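Local structure of c-di-GMP synthase (Capnocytophaga granulosa, 6WT9) at residues D73-V78 and R154-Q159; Q159-V164 and I176-K181; E65-H70 and I98-I103; Q81-V86 and D226-S231. The protein synthesises the second messenger 3',3'-cyclic di-GMP from two GTP molecules in a CBASS antiphage system, whose signal activates effectors that kill the infected bacterial cell. All coordinates share one frame; numbering follows the deposited sequence.

Contact 1: residues D73-V78 and R154-Q159; sequences DILLDV and RLLSEQ
Leu156 is the first residue of the helical segment to meet Ile74 and Leu75, the consecutive residues of the irregular segment 73-78 that carry the contact. Its CA lies 6.9 Å from the CA of Ile74, and the CB of each points at the other segment. With CG1 of Ile74 anti to the backbone N (chi1 -167°) and the chain extended beyond it, CD1 is carried out over the helix. There it touches Leu156 twice: CD1 of Ile74 lies 3.8 Å from CD2 of Leu156 and 3.6 Å from its carbonyl O, so the methyl covers helix backbone as well as side chain. The two side chains meet at a slant. On the other flank, CD2 of Leu75 comes to 3.7 Å from CB of Leu156, these two side chains running past one another in opposite directions. No hydrogen bond links the segments. The contact joins the irregular connection between helix 54-71 and strand 78-83 of the nucleotidyltransferase domain to helix 147-164. Leu75 also rests on Val102 of strand 98-104, so it touches both helix and sheet. One residue further along, Ser157 offers its hydroxyl to the same leucine: OG is 3.6 Å from CD1 of Leu75, a purely van der Waals approach, since this hydroxyl is hydrogen-bonded to the carbonyl O of Asn153 one turn back. With that bond its polar atom is satisfied although it lies against hydrocarbon.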
loop_
_atom_site.group_PDB
_atom_site.type_symbol
_atom_site.label_atom_id
_atom_site.label_comp_id
_atom_site.label_asym_id
_atom_site.label_seq_id
_atom_site.Cartn_x
_atom_site.Cartn_y
_atom_site.Cartn_z
ATOM N N ASP A 73 24.940 3.278 12.422
ATOM C CA ASP A 73 25.990 3.068 13.404
ATOM C C ASP A 73 26.801 1.804 13.146
ATOM O O ASP A 73 27.733 1.526 13.905
ATOM C CB ASP A 73 25.392 3.002 14.816
ATOM C CG ASP A 73 24.839 4.334 15.282
ATOM O OD1 ASP A 73 25.010 5.339 14.560
ATOM O OD2 ASP A 73 24.232 4.377 16.375
ATOM N N ILE A 74 26.482 1.032 12.103
ATOM C CA ILE A 74 27.152 -0.250 11.911
ATOM C C ILE A 74 27.318 -0.602 10.435
ATOM O O ILE A 74 28.208 -1.382 10.076
ATOM C CB ILE A 74 26.401 -1.365 12.667
ATOM C CG1 ILE A 74 27.249 -2.637 12.744
ATOM C CG2 ILE A 74 25.052 -1.646 12.018
ATOM C CD1 ILE A 74 26.606 -3.754 13.536
ATOM N N LEU A 75 26.487 -0.031 9.563
ATOM C CA LEU A 75 26.496 -0.394 8.149
ATOM C C LEU A 75 27.330 0.587 7.332
ATOM O O LEU A 75 27.316 1.796 7.583
ATOM C CB LEU A 75 25.074 -0.452 7.586
ATOM C CG LEU A 75 24.143 -1.549 8.112
ATOM C CD1 LEU A 75 22.825 -1.553 7.335
ATOM C CD2 LEU A 75 24.812 -2.914 8.047
ATOM N N LEU A 76 28.045 0.056 6.343
ATOM C CA LEU A 76 28.857 0.845 5.428
ATOM C C LEU A 76 28.456 0.556 3.987
ATOM O O LEU A 76 27.981 -0.537 3.665
ATOM C CB LEU A 76 30.352 0.548 5.605
ATOM C CG LEU A 76 30.994 0.887 6.949
ATOM C CD1 LEU A 76 32.468 0.508 6.940
ATOM C CD2 LEU A 76 30.818 2.361 7.265
ATOM N N ASP A 77 28.653 1.558 3.125
ATOM C CA ASP A 77 28.447 1.430 1.680
ATOM C C ASP A 77 27.002 1.060 1.345
ATOM O O ASP A 77 26.736 0.189 0.513
ATOM C CB ASP A 77 29.422 0.415 1.075
ATOM C CG ASP A 77 30.857 0.656 1.496
ATOM O OD1 ASP A 77 31.292 1.826 1.484
ATOM O OD2 ASP A 77 31.548 -0.326 1.839
ATOM N N VAL A 78 26.057 1.737 1.999
ATOM C CA VAL A 78 24.636 1.492 1.784
ATOM C C VAL A 78 23.899 2.819 1.678
ATOM O O VAL A 78 24.362 3.859 2.152
ATOM C CB VAL A 78 24.005 0.636 2.908
ATOM C CG1 VAL A 78 24.640 -0.745 2.956
ATOM C CG2 VAL A 78 24.134 1.342 4.252
ATOM N N ARG A 154 23.066 -8.053 6.057
ATOM C CA ARG A 154 21.961 -8.727 6.732
ATOM C C ARG A 154 22.362 -9.162 8.137
ATOM O O ARG A 154 21.606 -8.971 9.095
ATOM C CB ARG A 154 21.497 -9.927 5.904
ATOM C CG ARG A 154 20.413 -10.770 6.561
ATOM C CD ARG A 154 19.179 -9.942 6.874
ATOM N NE ARG A 154 17.948 -10.723 6.774
ATOM C CZ ARG A 154 17.372 -11.352 7.794
ATOM N NH1 ARG A 154 17.913 -11.298 8.999
ATOM N NH2 ARG A 154 16.253 -12.037 7.606
ATOM N N LEU A 155 23.555 -9.745 8.278
ATOM C CA LEU A 155 24.015 -10.180 9.593
ATOM C C LEU A 155 24.295 -8.993 10.508
ATOM O O LEU A 155 23.991 -9.040 11.705
ATOM C CB LEU A 155 25.261 -11.055 9.450
ATOM C CG LEU A 155 25.055 -12.428 8.808
ATOM C CD1 LEU A 155 26.391 -13.111 8.566
ATOM C CD2 LEU A 155 24.157 -13.298 9.676
ATOM N N LEU A 156 24.874 -7.918 9.966
ATOM C CA LEU A 156 25.149 -6.743 10.786
ATOM C C LEU A 156 23.860 -6.048 11.203
ATOM O O LEU A 156 23.762 -5.530 12.321
ATOM C CB LEU A 156 26.061 -5.773 10.034
ATOM C CG LEU A 156 27.523 -6.193 9.863
ATOM C CD1 LEU A 156 28.270 -5.186 9.005
ATOM C CD2 LEU A 156 28.197 -6.348 11.217
ATOM N N SER A 157 22.863 -6.021 10.315
ATOM C CA SER A 157 21.571 -5.456 10.682
ATOM C C SER A 157 20.905 -6.279 11.778
ATOM O O SER A 157 20.252 -5.723 12.667
ATOM C CB SER A 157 20.667 -5.361 9.452
ATOM O OG SER A 157 21.262 -4.562 8.442
ATOM N N GLU A 158 21.064 -7.605 11.734
ATOM C CA GLU A 158 20.514 -8.456 12.786
ATOM C C GLU A 158 21.122 -8.118 14.140
ATOM O O GLU A 158 20.409 -7.991 15.140
ATOM C CB GLU A 158 20.755 -9.928 12.458
ATOM C CG GLU A 158 19.910 -10.468 11.329
ATOM C CD GLU A 158 20.210 -11.923 11.030
ATOM O OE1 GLU A 158 21.049 -12.517 11.741
ATOM O OE2 GLU A 158 19.608 -12.474 10.085
ATOM N N GLN A 159 22.448 -7.970 14.187
ATOM C CA GLN A 159 23.127 -7.736 15.456
ATOM C C GLN A 159 22.709 -6.406 16.068
ATOM O O GLN A 159 22.348 -6.337 17.249
ATOM C CB GLN A 159 24.641 -7.785 15.250
ATOM C CG GLN A 159 25.447 -7.539 16.513
ATOM C CD GLN A 159 26.941 -7.660 16.277
ATOM O OE1 GLN A 159 27.382 -8.027 15.186
ATOM N NE2 GLN A 159 27.729 -7.351 17.302
#

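Contact 2: residues Q159-V164 and I176-K181; sequences QKLSSV and IKITNK
No ring, amide or other planar side chain takes part where Leu161 meets Ile176 and Ile178; there are no faces or edges to cover, and the contact is made wholly by branched aliphatic groups. Leu161 is the sole contributor from the helix, its CB directed at the strand. The CA atoms of Leu161 and Ile178 are 7.4 Å apart. CD1 of Leu161 reaches both isoleucines, lying 3.9 Å from CG2 of Ile176 and 4.0 Å from CG2 of Ile178. CB of Leu161 also lies 4.0 Å from CG2 of Ile178, so this methyl is touched by the leucine at two points. The side chains of Leu161 and Ile178 cross at about a right angle, whereas Leu161 and Ile176 meet obliquely. Ile178 holds its CG1 between the backbone N and the carbonyl carbon (chi1 68°), an arrangement that leaves CG2 turned to Leu161 while the longer branch goes to Val67. Ile176 likewise gives its short branch to Leu161 and sends CD1 back along the helix toward Ser157 and Glu158. Lys177, between the two isoleucines in sequence, points away from the helix and forms a salt bridge with Asp188. All three touching residues are buried. The contact thus lays the last turns of helix 147-164 on strand 176-180, which is hydrogen-bonded on one edge to strand 167-169 and on the other to strand 185-194, while helix 54-71 packs alongside through Val67 and Leu71.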
loop_
_atom_site.group_PDB
_atom_site.type_symbol
_atom_site.label_atom_id
_atom_site.label_comp_id
_atom_site.label_asym_id
_atom_site.label_seq_id
_atom_site.Cartn_x
_atom_site.Cartn_y
_atom_site.Cartn_z
ATOM N N GLN A 159 22.448 -7.970 14.187
ATOM C CA GLN A 159 23.127 -7.736 15.456
ATOM C C GLN A 159 22.709 -6.406 16.068
ATOM O O GLN A 159 22.348 -6.337 17.249
ATOM C CB GLN A 159 24.641 -7.785 15.250
ATOM C CG GLN A 159 25.447 -7.539 16.513
ATOM C CD GLN A 159 26.941 -7.660 16.277
ATOM O OE1 GLN A 159 27.382 -8.027 15.186
ATOM N NE2 GLN A 159 27.729 -7.351 17.302
ATOM N N LYS A 160 22.745 -5.336 15.272
ATOM C CA LYS A 160 22.404 -4.012 15.784
ATOM C C LYS A 160 20.937 -3.936 16.193
ATOM O O LYS A 160 20.614 -3.482 17.297
ATOM C CB LYS A 160 22.731 -2.948 14.734
ATOM C CG LYS A 160 21.999 -1.627 14.928
ATOM C CD LYS A 160 22.459 -0.904 16.184
ATOM C CE LYS A 160 23.920 -0.496 16.093
ATOM N NZ LYS A 160 24.337 0.285 17.292
ATOM N N LEU A 161 20.034 -4.378 15.316
ATOM C CA LEU A 161 18.607 -4.245 15.599
ATOM C C LEU A 161 18.188 -5.115 16.778
ATOM O O LEU A 161 17.396 -4.679 17.621
ATOM C CB LEU A 161 17.790 -4.585 14.353
ATOM C CG LEU A 161 17.981 -3.613 13.186
ATOM C CD1 LEU A 161 17.172 -4.048 11.971
ATOM C CD2 LEU A 161 17.622 -2.193 13.600
ATOM N N SER A 162 18.709 -6.342 16.861
ATOM C CA SER A 162 18.419 -7.185 18.017
ATOM C C SER A 162 18.975 -6.596 19.304
ATOM O O SER A 162 18.476 -6.914 20.388
ATOM C CB SER A 162 18.984 -8.592 17.811
ATOM O OG SER A 162 18.469 -9.180 16.631
ATOM N N SER A 163 19.994 -5.744 19.205
ATOM C CA SER A 163 20.580 -5.097 20.368
ATOM C C SER A 163 19.863 -3.814 20.766
ATOM O O SER A 163 20.003 -3.374 21.913
ATOM C CB SER A 163 22.057 -4.792 20.102
ATOM O OG SER A 163 22.527 -3.778 20.965
ATOM N N VAL A 164 19.102 -3.210 19.858
ATOM C CA VAL A 164 18.404 -1.962 20.133
ATOM C C VAL A 164 16.953 -2.202 20.531
ATOM O O VAL A 164 16.452 -1.572 21.463
ATOM C CB VAL A 164 18.497 -1.024 18.911
ATOM C CG1 VAL A 164 17.524 0.134 19.053
ATOM C CG2 VAL A 164 19.916 -0.511 18.751
ATOM N N ILE A 176 13.882 -8.189 8.155
ATOM C CA ILE A 176 13.938 -8.100 9.609
ATOM C C ILE A 176 12.785 -7.219 10.062
ATOM O O ILE A 176 12.567 -6.138 9.503
ATOM C CB ILE A 176 15.284 -7.527 10.085
ATOM C CG1 ILE A 176 16.451 -8.319 9.494
ATOM C CG2 ILE A 176 15.357 -7.521 11.607
ATOM C CD1 ILE A 176 17.811 -7.761 9.866
ATOM N N LYS A 177 12.045 -7.672 11.070
ATOM C CA LYS A 177 10.901 -6.934 11.592
ATOM C C LYS A 177 11.191 -6.524 13.027
ATOM O O LYS A 177 11.492 -7.377 13.869
ATOM C CB LYS A 177 9.621 -7.770 11.519
ATOM C CG LYS A 177 8.367 -7.004 11.913
ATOM C CD LYS A 177 7.110 -7.825 11.678
ATOM C CE LYS A 177 5.860 -6.974 11.841
ATOM N NZ LYS A 177 5.815 -5.857 10.854
ATOM N N ILE A 178 11.101 -5.223 13.303
ATOM C CA ILE A 178 11.330 -4.696 14.639
ATOM C C ILE A 178 10.060 -4.008 15.118
ATOM O O ILE A 178 9.184 -3.638 14.332
ATOM C CB ILE A 178 12.530 -3.723 14.696
ATOM C CG1 ILE A 178 12.232 -2.433 13.923
ATOM C CG2 ILE A 178 13.789 -4.396 14.169
ATOM C CD1 ILE A 178 11.800 -1.261 14.800
ATOM N N THR A 179 9.979 -3.830 16.433
ATOM C CA THR A 179 8.880 -3.114 17.065
ATOM C C THR A 179 9.463 -2.037 17.965
ATOM O O THR A 179 10.193 -2.346 18.912
ATOM C CB THR A 179 7.985 -4.058 17.872
ATOM O OG1 THR A 179 7.352 -4.992 16.988
ATOM C CG2 THR A 179 6.920 -3.272 18.626
ATOM N N ASN A 180 9.160 -0.781 17.656
ATOM C CA ASN A 180 9.506 0.336 18.530
ATOM C C ASN A 180 8.442 0.394 19.620
ATOM O O ASN A 180 7.356 0.937 19.413
ATOM C CB ASN A 180 9.581 1.636 17.738
ATOM C CG ASN A 180 10.191 2.780 18.535
ATOM O OD1 ASN A 180 9.901 2.955 19.719
ATOM N ND2 ASN A 180 11.042 3.565 17.883
ATOM N N LYS A 181 8.749 -0.184 20.785
ATOM C CA LYS A 181 7.759 -0.252 21.855
ATOM C C LYS A 181 7.422 1.128 22.404
ATOM O O LYS A 181 6.323 1.330 22.934
ATOM C CB LYS A 181 8.256 -1.162 22.979
ATOM C CG LYS A 181 8.556 -2.584 22.536
ATOM C CD LYS A 181 8.625 -3.536 23.721
ATOM C CE LYS A 181 9.642 -3.076 24.751
ATOM N NZ LYS A 181 9.719 -4.015 25.905
#

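Contact 3: residues E65-H70 and I98-I103; sequences EKVKLH and IDLLVI
Val67 and Leu100 meet methyl to methyl, their side chains running antiparallel, one beside the other, rather than meeting end on. CG1 of Val67 lies 3.6 Å from CD2 of Leu100, and the same leucine methyl sits 4.0 Å from the backbone N of Lys68, which brings it close to the helix main chain itself. Both side chains set out toward the opposing segment. In Leu100, CG stands anti to the backbone N (chi1 173°), and CD2 is the branch that reaches the helix. Val67 places CG1 in the equivalent position (chi1 176°), leaving CG2 turned elsewhere. Lys68 brings less: its fully extended chain leads away from the strand and touches Tyr80 of strand 78-83, and its CB approaches CD2 of Leu100 no closer than 4.5 Å. The CA atoms of Lys68 and Leu100 are 7.7 Å apart, and no hydrogen bond crosses the interface. Leu100 faces helix 54-71, while its neighbours Asp99 and Leu101 project from the other side of the sheet, where Asp99 lies beside Asp188. This helix-on-sheet core belongs to the polymerase beta-like nucleotidyltransferase fold, in which an Asp-x-Asp sequence runs into this strand; here Asp99 is the second of those aspartates, in a position consistent with the metal-binding carboxylates of relatives.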
loop_
_atom_site.group_PDB
_atom_site.type_symbol
_atom_site.label_atom_id
_atom_site.label_comp_id
_atom_site.label_asym_id
_atom_site.label_seq_id
_atom_site.Cartn_x
_atom_site.Cartn_y
_atom_site.Cartn_z
ATOM N N GLU A 65 12.734 6.155 10.483
ATOM C CA GLU A 65 13.894 7.036 10.549
ATOM C C GLU A 65 14.806 6.657 11.709
ATOM O O GLU A 65 16.035 6.734 11.592
ATOM C CB GLU A 65 13.435 8.489 10.669
ATOM C CG GLU A 65 14.523 9.518 10.415
ATOM C CD GLU A 65 15.180 9.342 9.062
ATOM O OE1 GLU A 65 16.349 8.906 9.023
ATOM O OE2 GLU A 65 14.525 9.630 8.038
ATOM N N LYS A 66 14.225 6.240 12.835
ATOM C CA LYS A 66 15.037 5.799 13.964
ATOM C C LYS A 66 15.763 4.498 13.647
ATOM O O LYS A 66 16.908 4.303 14.069
ATOM C CB LYS A 66 14.167 5.640 15.210
ATOM C CG LYS A 66 13.646 6.953 15.777
ATOM C CD LYS A 66 12.751 6.706 16.985
ATOM C CE LYS A 66 12.219 8.006 17.562
ATOM N NZ LYS A 66 13.319 8.871 18.071
ATOM N N VAL A 67 15.111 3.593 12.912
ATOM C CA VAL A 67 15.789 2.377 12.468
ATOM C C VAL A 67 16.974 2.730 11.579
ATOM O O VAL A 67 18.054 2.139 11.692
ATOM C CB VAL A 67 14.798 1.443 11.748
ATOM C CG1 VAL A 67 15.516 0.223 11.196
ATOM C CG2 VAL A 67 13.687 1.025 12.692
ATOM N N LYS A 68 16.793 3.716 10.696
ATOM C CA LYS A 68 17.877 4.147 9.819
ATOM C C LYS A 68 19.077 4.648 10.617
ATOM O O LYS A 68 20.224 4.312 10.299
ATOM C CB LYS A 68 17.366 5.230 8.869
ATOM C CG LYS A 68 18.411 5.813 7.938
ATOM C CD LYS A 68 17.785 6.842 7.008
ATOM C CE LYS A 68 18.834 7.547 6.162
ATOM N NZ LYS A 68 18.222 8.558 5.254
ATOM N N LEU A 69 18.832 5.443 11.662
ATOM C CA LEU A 69 19.936 5.996 12.443
ATOM C C LEU A 69 20.692 4.904 13.189
ATOM O O LEU A 69 21.916 4.989 13.350
ATOM C CB LEU A 69 19.420 7.049 13.423
ATOM C CG LEU A 69 18.830 8.329 12.824
ATOM C CD1 LEU A 69 18.506 9.334 13.921
ATOM C CD2 LEU A 69 19.774 8.937 11.795
ATOM N N HIS A 70 19.984 3.876 13.663
ATOM C CA HIS A 70 20.659 2.770 14.333
ATOM C C HIS A 70 21.519 1.976 13.357
ATOM O O HIS A 70 22.629 1.554 13.702
ATOM C CB HIS A 70 19.638 1.859 15.014
ATOM C CG HIS A 70 19.074 2.423 16.280
ATOM N ND1 HIS A 70 19.842 2.636 17.406
ATOM C CD2 HIS A 70 17.820 2.817 16.601
ATOM C CE1 HIS A 70 19.085 3.138 18.365
ATOM N NE2 HIS A 70 17.853 3.258 17.902
ATOM N N ILE A 98 6.040 0.367 7.990
ATOM C CA ILE A 98 6.819 0.904 6.885
ATOM C C ILE A 98 7.988 -0.036 6.629
ATOM O O ILE A 98 8.477 -0.712 7.539
ATOM C CB ILE A 98 7.303 2.345 7.177
ATOM C CG1 ILE A 98 7.869 3.002 5.917
ATOM C CG2 ILE A 98 8.330 2.354 8.300
ATOM C CD1 ILE A 98 8.075 4.495 6.056
ATOM N N ASP A 99 8.420 -0.096 5.374
ATOM C CA ASP A 99 9.544 -0.929 4.975
ATOM C C ASP A 99 10.750 -0.047 4.694
ATOM O O ASP A 99 10.650 0.935 3.949
ATOM C CB ASP A 99 9.201 -1.775 3.747
ATOM C CG ASP A 99 8.290 -2.943 4.077
ATOM O OD1 ASP A 99 7.713 -2.960 5.185
ATOM O OD2 ASP A 99 8.158 -3.852 3.230
ATOM N N LEU A 100 11.882 -0.398 5.295
ATOM C CA LEU A 100 13.140 0.309 5.110
ATOM C C LEU A 100 14.045 -0.537 4.228
ATOM O O LEU A 100 14.429 -1.647 4.615
ATOM C CB LEU A 100 13.811 0.592 6.455
ATOM C CG LEU A 100 15.220 1.175 6.373
ATOM C CD1 LEU A 100 15.184 2.566 5.766
ATOM C CD2 LEU A 100 15.871 1.191 7.744
ATOM N N LEU A 101 14.378 -0.018 3.049
ATOM C CA LEU A 101 15.258 -0.709 2.117
ATOM C C LEU A 101 16.704 -0.304 2.368
ATOM O O LEU A 101 17.013 0.889 2.462
ATOM C CB LEU A 101 14.864 -0.401 0.672
ATOM C CG LEU A 101 13.588 -1.073 0.162
ATOM C CD1 LEU A 101 13.204 -0.530 -1.199
ATOM C CD2 LEU A 101 13.784 -2.573 0.094
ATOM N N VAL A 102 17.581 -1.297 2.482
ATOM C CA VAL A 102 19.012 -1.084 2.668
ATOM C C VAL A 102 19.691 -1.545 1.384
ATOM O O VAL A 102 19.856 -2.747 1.152
ATOM C CB VAL A 102 19.552 -1.831 3.893
ATOM C CG1 VAL A 102 21.019 -1.504 4.106
ATOM C CG2 VAL A 102 18.731 -1.490 5.131
ATOM N N ILE A 103 20.088 -0.593 0.545
ATOM C CA ILE A 103 20.562 -0.871 -0.805
ATOM C C ILE A 103 22.056 -0.588 -0.868
ATOM O O ILE A 103 22.502 0.507 -0.505
ATOM C CB ILE A 103 19.795 -0.036 -1.845
ATOM C CG1 ILE A 103 18.309 0.017 -1.485
ATOM C CG2 ILE A 103 19.982 -0.616 -3.241
ATOM C CD1 ILE A 103 17.476 0.860 -2.427
#

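Contact 4: residues Q81-V86 and D226-S231; sequences QYQGSV and DFPFLS
Gln83 and Pro228 bring the backbones closest, with 6.3 Å between their CA atoms: strand 78-83 ends here, and helix 228-241 begins. Phe227 occupies the N-cap position, its carbonyl O accepting the N-H of Ser231 at 3.2 Å. Gly84, leaving the strand, has phi 126° and psi 169°, backbone angles that by themselves call for glycine; with Ser85 it forms the Gly-Ser sequence characteristic of nucleotidyltransferases. The extended side chain of Gln83 lays OE1 against the proline ring, 3.2 Å from CB of Pro228. Phe229 supplies the other half: its CE1 and CZ both lie 3.5 Å from CB of Gln81, which approaches the ring obliquely, and the Gln81 amide plane is turned 81° from the ring plane. At the ring edge, in plane, the carbonyl O of Tyr82 is 3.8 Å from CE1 of Phe229, while CG of Pro228 covers one face over its centre. Beyond the segments, Phe229 rests on Leu101 and Ile103 of strand 98-104 and on Ile212 of strand 212-216, so the start of helix 228-241 packs against the sheet on the side away from helix 54-71.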
loop_
_atom_site.group_PDB
_atom_site.type_symbol
_atom_site.label_atom_id
_atom_site.label_comp_id
_atom_site.label_asym_id
_atom_site.label_seq_id
_atom_site.Cartn_x
_atom_site.Cartn_y
_atom_site.Cartn_z
ATOM N N GLN A 81 16.316 3.746 1.564
ATOM C CA GLN A 81 15.087 4.192 0.929
ATOM C C GLN A 81 13.904 3.521 1.610
ATOM O O GLN A 81 14.058 2.585 2.400
ATOM C CB GLN A 81 15.076 3.884 -0.577
ATOM C CG GLN A 81 16.204 4.537 -1.361
ATOM C CD GLN A 81 16.221 6.047 -1.226
ATOM O OE1 GLN A 81 15.184 6.680 -1.030
ATOM N NE2 GLN A 81 17.409 6.632 -1.326
ATOM N N TYR A 82 12.707 4.006 1.295
ATOM C CA TYR A 82 11.483 3.485 1.875
ATOM C C TYR A 82 10.549 2.981 0.784
ATOM O O TYR A 82 10.501 3.526 -0.324
ATOM C CB TYR A 82 10.768 4.550 2.718
ATOM C CG TYR A 82 11.542 4.963 3.951
ATOM C CD1 TYR A 82 12.363 6.081 3.937
ATOM C CD2 TYR A 82 11.457 4.227 5.126
ATOM C CE1 TYR A 82 13.074 6.460 5.058
ATOM C CE2 TYR A 82 12.164 4.597 6.253
ATOM C CZ TYR A 82 12.971 5.714 6.214
ATOM O OH TYR A 82 13.677 6.086 7.333
ATOM N N GLN A 83 9.812 1.925 1.111
ATOM C CA GLN A 83 8.734 1.431 0.273
ATOM C C GLN A 83 7.554 1.088 1.172
ATOM O O GLN A 83 7.694 0.984 2.394
ATOM C CB GLN A 83 9.157 0.207 -0.550
ATOM C CG GLN A 83 9.340 -1.053 0.274
ATOM C CD GLN A 83 9.692 -2.266 -0.565
ATOM O OE1 GLN A 83 9.754 -2.192 -1.791
ATOM N NE2 GLN A 83 9.924 -3.394 0.095
ATOM N N GLY A 84 6.394 0.918 0.560
ATOM C CA GLY A 84 5.176 0.608 1.284
ATOM C C GLY A 84 4.064 1.584 0.952
ATOM O O GLY A 84 4.262 2.617 0.318
ATOM N N SER A 85 2.863 1.220 1.413
ATOM C CA SER A 85 1.686 2.050 1.172
ATOM C C SER A 85 1.845 3.448 1.761
ATOM O O SER A 85 1.245 4.405 1.256
ATOM C CB SER A 85 0.447 1.369 1.753
ATOM O OG SER A 85 0.244 0.095 1.168
ATOM N N VAL A 86 2.643 3.584 2.822
ATOM C CA VAL A 86 2.853 4.890 3.442
ATOM C C VAL A 86 3.470 5.866 2.447
ATOM O O VAL A 86 3.107 7.048 2.406
ATOM C CB VAL A 86 3.719 4.740 4.708
ATOM C CG1 VAL A 86 4.267 6.086 5.158
ATOM C CG2 VAL A 86 2.910 4.099 5.824
ATOM N N ASP A 226 12.718 -6.014 -8.779
ATOM C CA ASP A 226 11.533 -5.323 -8.295
ATOM C C ASP A 226 11.704 -3.834 -8.552
ATOM O O ASP A 226 12.829 -3.330 -8.628
ATOM C CB ASP A 226 11.284 -5.578 -6.800
ATOM C CG ASP A 226 10.821 -6.992 -6.517
ATOM O OD1 ASP A 226 10.188 -7.602 -7.406
ATOM O OD2 ASP A 226 11.085 -7.497 -5.405
ATOM N N PHE A 227 10.582 -3.131 -8.691
ATOM C CA PHE A 227 10.577 -1.714 -9.055
ATOM C C PHE A 227 9.673 -0.944 -8.101
ATOM O O PHE A 227 8.617 -0.435 -8.496
ATOM C CB PHE A 227 10.129 -1.533 -10.507
ATOM C CG PHE A 227 10.969 -2.292 -11.500
ATOM C CD1 PHE A 227 10.690 -3.618 -11.798
ATOM C CD2 PHE A 227 12.035 -1.679 -12.138
ATOM C CE1 PHE A 227 11.461 -4.316 -12.714
ATOM C CE2 PHE A 227 12.808 -2.370 -13.054
ATOM C CZ PHE A 227 12.521 -3.692 -13.343
ATOM N N PRO A 228 10.068 -0.821 -6.830
ATOM C CA PRO A 228 9.192 -0.161 -5.854
ATOM C C PRO A 228 9.174 1.352 -6.000
ATOM O O PRO A 228 8.136 1.987 -5.787
ATOM C CB PRO A 228 9.791 -0.589 -4.510
ATOM C CG PRO A 228 11.243 -0.768 -4.802
ATOM C CD PRO A 228 11.330 -1.281 -6.218
ATOM N N PHE A 229 10.314 1.942 -6.361
ATOM C CA PHE A 229 10.388 3.395 -6.468
ATOM C C PHE A 229 9.666 3.891 -7.714
ATOM O O PHE A 229 9.028 4.950 -7.688
ATOM C CB PHE A 229 11.847 3.843 -6.474
ATOM C CG PHE A 229 12.673 3.204 -5.401
ATOM C CD1 PHE A 229 12.221 3.163 -4.091
ATOM C CD2 PHE A 229 13.892 2.622 -5.702
ATOM C CE1 PHE A 229 12.975 2.566 -3.102
ATOM C CE2 PHE A 229 14.650 2.025 -4.719
ATOM C CZ PHE A 229 14.193 1.996 -3.419
ATOM N N LEU A 230 9.760 3.138 -8.813
ATOM C CA LEU A 230 9.000 3.477 -10.011
ATOM C C LEU A 230 7.504 3.362 -9.759
ATOM O O LEU A 230 6.723 4.201 -10.221
ATOM C CB LEU A 230 9.423 2.574 -11.170
ATOM C CG LEU A 230 8.631 2.693 -12.474
ATOM C CD1 LEU A 230 8.688 4.114 -13.013
ATOM C CD2 LEU A 230 9.153 1.703 -13.507
ATOM N N SER A 231 7.088 2.328 -9.022
ATOM C CA SER A 231 5.675 2.173 -8.690
ATOM C C SER A 231 5.185 3.327 -7.825
ATOM O O SER A 231 4.101 3.873 -8.062
ATOM C CB SER A 231 5.449 0.837 -7.983
ATOM O OG SER A 231 5.869 -0.245 -8.793
#

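Contacts 1, 2 and 3 cluster on one side of the chain's centre, their own centres 11 to 12 Å apart. Contacts 1 and 2 use successive turns of helix 147-164 and share Gln159; contact 3 joins them through Leu75 CD1, 3.7 Å from Val102 CG1, and through Val67 CG2, 3.6 Å from Ile178 CD1. Contact 4 lies about 13 Å from contact 3, centre to centre, but 21 and 22 Å from contacts 1 and 2. Its strand pairs with that of contact 3, Leu101 N lying 2.7 Å from Gln81 O. This pairing is consistent with the family's active site lying where the adjoining strands of contacts 3 and 4 carry Asp99 and Gly84-Ser85.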